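Local structure of putative ABC transporter, ATP-binding protein ComA (Streptococcus mutans, 3K8U) at residues 9-23 with 35-49. The protein is a putative ABC transporter ATP-binding protein, represented here by its N-terminal peptidase domain of the C39 family, a branch of the papain-like cysteine peptidase clan. Residues are numbered along the deposited sequence; the frame is centred on the assembly and turned at random.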
loop_
_atom_site.group_PDB
_atom_site.type_symbol
_atom_site.label_atom_id
_atom_site.label_comp_id
_atom_site.label_asym_id
_atom_site.label_seq_id
_atom_site.Cartn_x
_atom_site.Cartn_y
_atom_site.Cartn_z
ATOM N N VAL A 9 -6.343 -6.704 3.147
ATOM C CA VAL A 9 -7.767 -6.427 3.059
ATOM C C VAL A 9 -7.988 -6.071 1.591
ATOM O O VAL A 9 -7.491 -5.049 1.110
ATOM C CB VAL A 9 -8.180 -5.240 3.958
ATOM C CG1 VAL A 9 -9.665 -4.944 3.785
ATOM C CG2 VAL A 9 -7.877 -5.554 5.421
ATOM N N PRO A 10 -8.669 -6.952 0.840
ATOM C CA PRO A 10 -8.925 -6.702 -0.579
ATOM C C PRO A 10 -10.021 -5.675 -0.831
ATOM O O PRO A 10 -10.837 -5.394 0.043
ATOM C CB PRO A 10 -9.321 -8.083 -1.097
ATOM C CG PRO A 10 -10.050 -8.675 0.067
ATOM C CD PRO A 10 -9.195 -8.268 1.252
ATOM N N GLN A 11 -9.987 -5.066 -2.010
ATOM C CA GLN A 11 -11.003 -4.095 -2.390
ATOM C C GLN A 11 -12.124 -4.842 -3.114
ATOM O O GLN A 11 -11.951 -5.993 -3.528
ATOM C CB GLN A 11 -10.411 -3.040 -3.336
ATOM C CG GLN A 11 -10.053 -3.575 -4.725
ATOM C CD GLN A 11 -9.356 -2.544 -5.593
ATOM O OE1 GLN A 11 -8.177 -2.684 -5.905
ATOM N NE2 GLN A 11 -10.085 -1.503 -5.990
ATOM N N ILE A 12 -13.281 -4.198 -3.217
ATOM C CA ILE A 12 -14.423 -4.752 -3.941
ATOM C C ILE A 12 -14.768 -3.682 -4.974
ATOM O O ILE A 12 -14.752 -3.948 -6.177
ATOM C CB ILE A 12 -15.633 -5.051 -3.023
ATOM C CG1 ILE A 12 -15.240 -6.082 -1.957
ATOM C CG2 ILE A 12 -16.794 -5.596 -3.857
ATOM C CD1 ILE A 12 -16.324 -6.365 -0.928
ATOM N N ASP A 13 -15.038 -2.463 -4.503
ATOM C CA ASP A 13 -15.321 -1.332 -5.393
ATOM C C ASP A 13 -13.990 -0.947 -6.047
ATOM O O ASP A 13 -12.953 -0.937 -5.385
ATOM C CB ASP A 13 -15.861 -0.131 -4.605
ATOM C CG ASP A 13 -17.316 -0.293 -4.194
ATOM O OD1 ASP A 13 -18.079 -0.975 -4.915
ATOM O OD2 ASP A 13 -17.705 0.289 -3.158
ATOM N N THR A 14 -14.022 -0.615 -7.337
ATOM C CA THR A 14 -12.804 -0.260 -8.070
ATOM C C THR A 14 -12.055 0.971 -7.558
ATOM O O THR A 14 -10.848 1.094 -7.761
ATOM C CB THR A 14 -13.085 -0.092 -9.587
ATOM O OG1 THR A 14 -14.074 0.925 -9.789
ATOM C CG2 THR A 14 -13.590 -1.403 -10.178
ATOM N N ARG A 15 -12.758 1.856 -6.859
ATOM C CA ARG A 15 -12.153 3.077 -6.328
ATOM C C ARG A 15 -11.501 2.895 -4.955
ATOM O O ARG A 15 -10.858 3.813 -4.454
ATOM C CB ARG A 15 -13.224 4.167 -6.202
ATOM C CG ARG A 15 -14.179 3.953 -5.014
ATOM C CD ARG A 15 -15.242 5.040 -4.913
ATOM N NE ARG A 15 -16.200 4.977 -6.013
ATOM C CZ ARG A 15 -17.141 5.888 -6.245
ATOM N NH1 ARG A 15 -17.261 6.947 -5.456
ATOM N NH2 ARG A 15 -17.964 5.742 -7.274
ATOM N N ASP A 16 -11.634 1.706 -4.372
ATOM C CA ASP A 16 -11.131 1.447 -3.020
ATOM C C ASP A 16 -9.731 0.892 -2.786
ATOM O O ASP A 16 -9.464 0.371 -1.703
ATOM C CB ASP A 16 -12.136 0.573 -2.257
ATOM C CG ASP A 16 -13.435 1.296 -1.953
ATOM O OD1 ASP A 16 -13.422 2.538 -1.835
ATOM O OD2 ASP A 16 -14.470 0.615 -1.811
ATOM N N CYS A 17 -8.820 1.032 -3.744
ATOM C CA CYS A 17 -7.475 0.501 -3.529
ATOM C C CYS A 17 -6.755 1.203 -2.374
ATOM O O CYS A 17 -6.053 0.554 -1.595
ATOM C CB CYS A 17 -6.628 0.583 -4.800
ATOM S SG CYS A 17 -5.174 -0.485 -4.709
ATOM N N GLY A 18 -6.942 2.518 -2.267
ATOM C CA GLY A 18 -6.322 3.293 -1.200
ATOM C C GLY A 18 -6.815 2.840 0.163
ATOM O O GLY A 18 -6.013 2.551 1.060
ATOM N N PRO A 19 -8.139 2.839 0.376
ATOM C CA PRO A 19 -8.705 2.404 1.655
ATOM C C PRO A 19 -8.239 0.985 1.989
ATOM O O PRO A 19 -7.933 0.683 3.142
ATOM C CB PRO A 19 -10.208 2.442 1.380
ATOM C CG PRO A 19 -10.343 3.608 0.479
ATOM C CD PRO A 19 -9.177 3.450 -0.477
ATOM N N ALA A 20 -8.153 0.128 0.970
ATOM C CA ALA A 20 -7.728 -1.259 1.157
ATOM C C ALA A 20 -6.297 -1.420 1.662
ATOM O O ALA A 20 -6.065 -2.176 2.607
ATOM C CB ALA A 20 -7.932 -2.062 -0.122
ATOM N N VAL A 21 -5.330 -0.741 1.038
ATOM C CA VAL A 21 -3.946 -0.861 1.505
ATOM C C VAL A 21 -3.785 -0.282 2.908
ATOM O O VAL A 21 -3.048 -0.832 3.722
ATOM C CB VAL A 21 -2.895 -0.236 0.528
ATOM C CG1 VAL A 21 -2.937 -0.964 -0.807
ATOM C CG2 VAL A 21 -3.118 1.259 0.346
ATOM N N LEU A 22 -4.502 0.801 3.204
ATOM C CA LEU A 22 -4.424 1.407 4.528
ATOM C C LEU A 22 -4.996 0.443 5.570
ATOM O O LEU A 22 -4.402 0.248 6.632
ATOM C CB LEU A 22 -5.161 2.750 4.566
ATOM C CG LEU A 22 -5.163 3.494 5.910
ATOM C CD1 LEU A 22 -3.741 3.679 6.425
ATOM C CD2 LEU A 22 -5.855 4.839 5.752
ATOM N N ALA A 23 -6.128 -0.180 5.251
ATOM C CA ALA A 23 -6.753 -1.143 6.159
ATOM C C ALA A 23 -5.814 -2.330 6.390
ATOM O O ALA A 23 -5.710 -2.851 7.506
ATOM C CB ALA A 23 -8.088 -1.628 5.588
ATOM N N ILE A 35 -13.436 -0.716 5.064
ATOM C CA ILE A 35 -13.147 0.026 3.843
ATOM C C ILE A 35 -14.050 1.258 3.745
ATOM O O ILE A 35 -13.585 2.346 3.407
ATOM C CB ILE A 35 -13.319 -0.879 2.597
ATOM C CG1 ILE A 35 -12.123 -1.838 2.494
ATOM C CG2 ILE A 35 -13.448 -0.045 1.326
ATOM C CD1 ILE A 35 -12.172 -2.752 1.290
ATOM N N ALA A 36 -15.326 1.097 4.094
ATOM C CA ALA A 36 -16.276 2.208 4.028
ATOM C C ALA A 36 -15.839 3.370 4.919
ATOM O O ALA A 36 -15.964 4.537 4.541
ATOM C CB ALA A 36 -17.681 1.732 4.415
ATOM N N TYR A 37 -15.317 3.041 6.096
ATOM C CA TYR A 37 -14.851 4.049 7.045
ATOM C C TYR A 37 -13.597 4.762 6.533
ATOM O O TYR A 37 -13.515 5.991 6.570
ATOM C CB TYR A 37 -14.565 3.394 8.396
ATOM C CG TYR A 37 -14.025 4.319 9.465
ATOM C CD1 TYR A 37 -14.819 5.325 10.013
ATOM C CD2 TYR A 37 -12.729 4.163 9.956
ATOM C CE1 TYR A 37 -14.339 6.150 11.027
ATOM C CE2 TYR A 37 -12.237 4.982 10.966
ATOM C CZ TYR A 37 -13.046 5.971 11.498
ATOM O OH TYR A 37 -12.565 6.779 12.502
ATOM N N LEU A 38 -12.626 3.989 6.057
ATOM C CA LEU A 38 -11.381 4.562 5.550
ATOM C C LEU A 38 -11.586 5.326 4.249
ATOM O O LEU A 38 -10.868 6.286 3.970
ATOM C CB LEU A 38 -10.308 3.482 5.386
ATOM C CG LEU A 38 -9.878 2.822 6.699
ATOM C CD1 LEU A 38 -8.792 1.801 6.432
ATOM C CD2 LEU A 38 -9.382 3.882 7.672
ATOM N N ARG A 39 -12.582 4.919 3.470
ATOM C CA ARG A 39 -12.896 5.589 2.210
ATOM C C ARG A 39 -13.295 7.028 2.528
ATOM O O ARG A 39 -12.885 7.969 1.842
ATOM C CB ARG A 39 -14.055 4.880 1.503
ATOM C CG ARG A 39 -14.378 5.428 0.115
ATOM C CD ARG A 39 -15.704 4.885 -0.411
ATOM N NE ARG A 39 -15.710 3.426 -0.500
ATOM C CZ ARG A 39 -16.580 2.638 0.125
ATOM N NH1 ARG A 39 -17.526 3.157 0.899
ATOM N NH2 ARG A 39 -16.521 1.326 -0.047
ATOM N N GLU A 40 -14.091 7.186 3.582
ATOM C CA GLU A 40 -14.549 8.502 4.018
ATOM C C GLU A 40 -13.407 9.327 4.620
ATOM O O GLU A 40 -13.245 10.506 4.291
ATOM C CB GLU A 40 -15.704 8.349 5.018
ATOM C CG GLU A 40 -16.177 9.647 5.682
ATOM C CD GLU A 40 -16.607 10.720 4.692
ATOM O OE1 GLU A 40 -17.089 10.380 3.589
ATOM O OE2 GLU A 40 -16.466 11.916 5.028
ATOM N N LEU A 41 -12.598 8.694 5.467
ATOM C CA LEU A 41 -11.467 9.361 6.114
ATOM C C LEU A 41 -10.378 9.821 5.149
ATOM O O LEU A 41 -9.697 10.817 5.407
ATOM C CB LEU A 41 -10.841 8.450 7.169
ATOM C CG LEU A 41 -11.175 8.719 8.636
ATOM C CD1 LEU A 41 -12.672 8.599 8.869
ATOM C CD2 LEU A 41 -10.405 7.743 9.514
ATOM N N SER A 42 -10.198 9.084 4.057
ATOM C CA SER A 42 -9.178 9.418 3.063
ATOM C C SER A 42 -9.691 10.298 1.924
ATOM O O SER A 42 -8.952 10.589 0.983
ATOM C CB SER A 42 -8.566 8.137 2.489
ATOM O OG SER A 42 -9.550 7.356 1.836
ATOM N N LYS A 43 -10.960 10.704 2.005
ATOM C CA LYS A 43 -11.587 11.547 0.985
ATOM C C LYS A 43 -11.562 10.894 -0.402
ATOM O O LYS A 43 -11.436 11.572 -1.427
ATOM C CB LYS A 43 -10.918 12.931 0.947
ATOM C CG LYS A 43 -11.109 13.741 2.226
ATOM C CD LYS A 43 -10.386 15.080 2.157
ATOM C CE LYS A 43 -10.725 15.962 3.355
ATOM N NZ LYS A 43 -10.395 15.315 4.659
ATOM N N THR A 44 -11.691 9.571 -0.419
ATOM C CA THR A 44 -11.690 8.797 -1.658
ATOM C C THR A 44 -12.912 9.107 -2.519
ATOM O O THR A 44 -14.040 9.099 -2.029
ATOM C CB THR A 44 -11.670 7.284 -1.351
ATOM O OG1 THR A 44 -10.479 6.961 -0.627
ATOM C CG2 THR A 44 -11.719 6.463 -2.630
ATOM N N ASN A 45 -12.678 9.400 -3.794
ATOM C CA ASN A 45 -13.762 9.696 -4.726
ATOM C C ASN A 45 -13.799 8.668 -5.857
ATOM O O ASN A 45 -13.164 7.615 -5.763
ATOM C CB ASN A 45 -13.636 11.126 -5.282
ATOM C CG ASN A 45 -12.295 11.392 -5.954
ATOM O OD1 ASN A 45 -11.697 10.505 -6.563
ATOM N ND2 ASN A 45 -11.828 12.631 -5.858
ATOM N N LYS A 46 -14.542 8.977 -6.919
ATOM C CA LYS A 46 -14.670 8.088 -8.076
ATOM C C LYS A 46 -13.314 7.703 -8.673
ATOM O O LYS A 46 -13.099 6.547 -9.047
ATOM C CB LYS A 46 -15.539 8.747 -9.154
ATOM C CG LYS A 46 -15.666 7.936 -10.440
ATOM C CD LYS A 46 -16.372 8.725 -11.533
ATOM C CE LYS A 46 -16.300 8.007 -12.876
ATOM N NZ LYS A 46 -16.979 6.679 -12.856
ATOM N N GLN A 47 -12.408 8.675 -8.760
ATOM C CA GLN A 47 -11.071 8.446 -9.309
ATOM C C GLN A 47 -10.163 7.642 -8.375
ATOM O O GLN A 47 -9.133 7.117 -8.805
ATOM C CB GLN A 47 -10.404 9.779 -9.652
ATOM C CG GLN A 47 -11.106 10.563 -10.748
ATOM C CD GLN A 47 -10.400 11.865 -11.069
ATOM O OE1 GLN A 47 -9.395 11.882 -11.782
ATOM N NE2 GLN A 47 -10.920 12.967 -10.539
ATOM N N GLY A 48 -10.537 7.562 -7.099
ATOM C CA GLY A 48 -9.740 6.815 -6.143
ATOM C C GLY A 48 -9.194 7.647 -4.999
ATOM O O GLY A 48 -9.783 8.658 -4.609
ATOM N N THR A 49 -8.067 7.207 -4.447
ATOM C CA THR A 49 -7.436 7.900 -3.331
ATOM C C THR A 49 -6.081 8.446 -3.744
ATOM O O THR A 49 -5.328 7.787 -4.461
ATOM C CB THR A 49 -7.212 6.950 -2.133
ATOM O OG1 THR A 49 -8.372 6.134 -1.944
ATOM C CG2 THR A 49 -6.945 7.743 -0.858
HETATM O O HOH W 1 -8.237 4.264 -4.053
HETATM O O HOH W 2 -16.302 7.570 -2.760
#
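Arg39 grips Asp16 side-on, a bidentate salt bridge tying helix 35-41 to the residue just before helix 17-28. Arg39 NE meets Asp16 OD1 at 2.8 Å, and Arg39 NH2 meets Asp16 OD2 at 2.8 Å. Both nitrogens approach syn but tilted from the carboxylate plane, which lies 27° from the guanidinium plane. The arginine chain leaves with CG anti to the backbone N (chi1 -175°) and bends at chi3, bringing the guanidinium edge to the acid. Asp13 adds charge alone, OD2 lying 3.5 Å from Arg39 NH2, well out of plane. Ile35 splits its branches: CG2 lies 3.4 Å from Asp16 OD2, CD1 3.2 Å from Pro10 O. Arg15 CD passes 3.4 Å from Asn45 O, and Lys46 CA covers one guanidinium face. Pro19 CG packs 3.7 Å from Arg39 CA, while Leu38 CD1 reaches Ala23 CB at 3.6 Å. Thr44 OG1 and Thr49 OG1, hydrogen-bonded together, border the proline ring. A water links Arg15 O and Gly18 N to Thr49 OG1. Segments 17-23 and 35-41 run at 113°, N to C. Helix 51-60 touches Leu22, Ser42 and Thr49; another face of helix 17-28 lays Cys17 and Val21 on sheet strand 93-104, consistent with a papain-like helix-on-sheet layout.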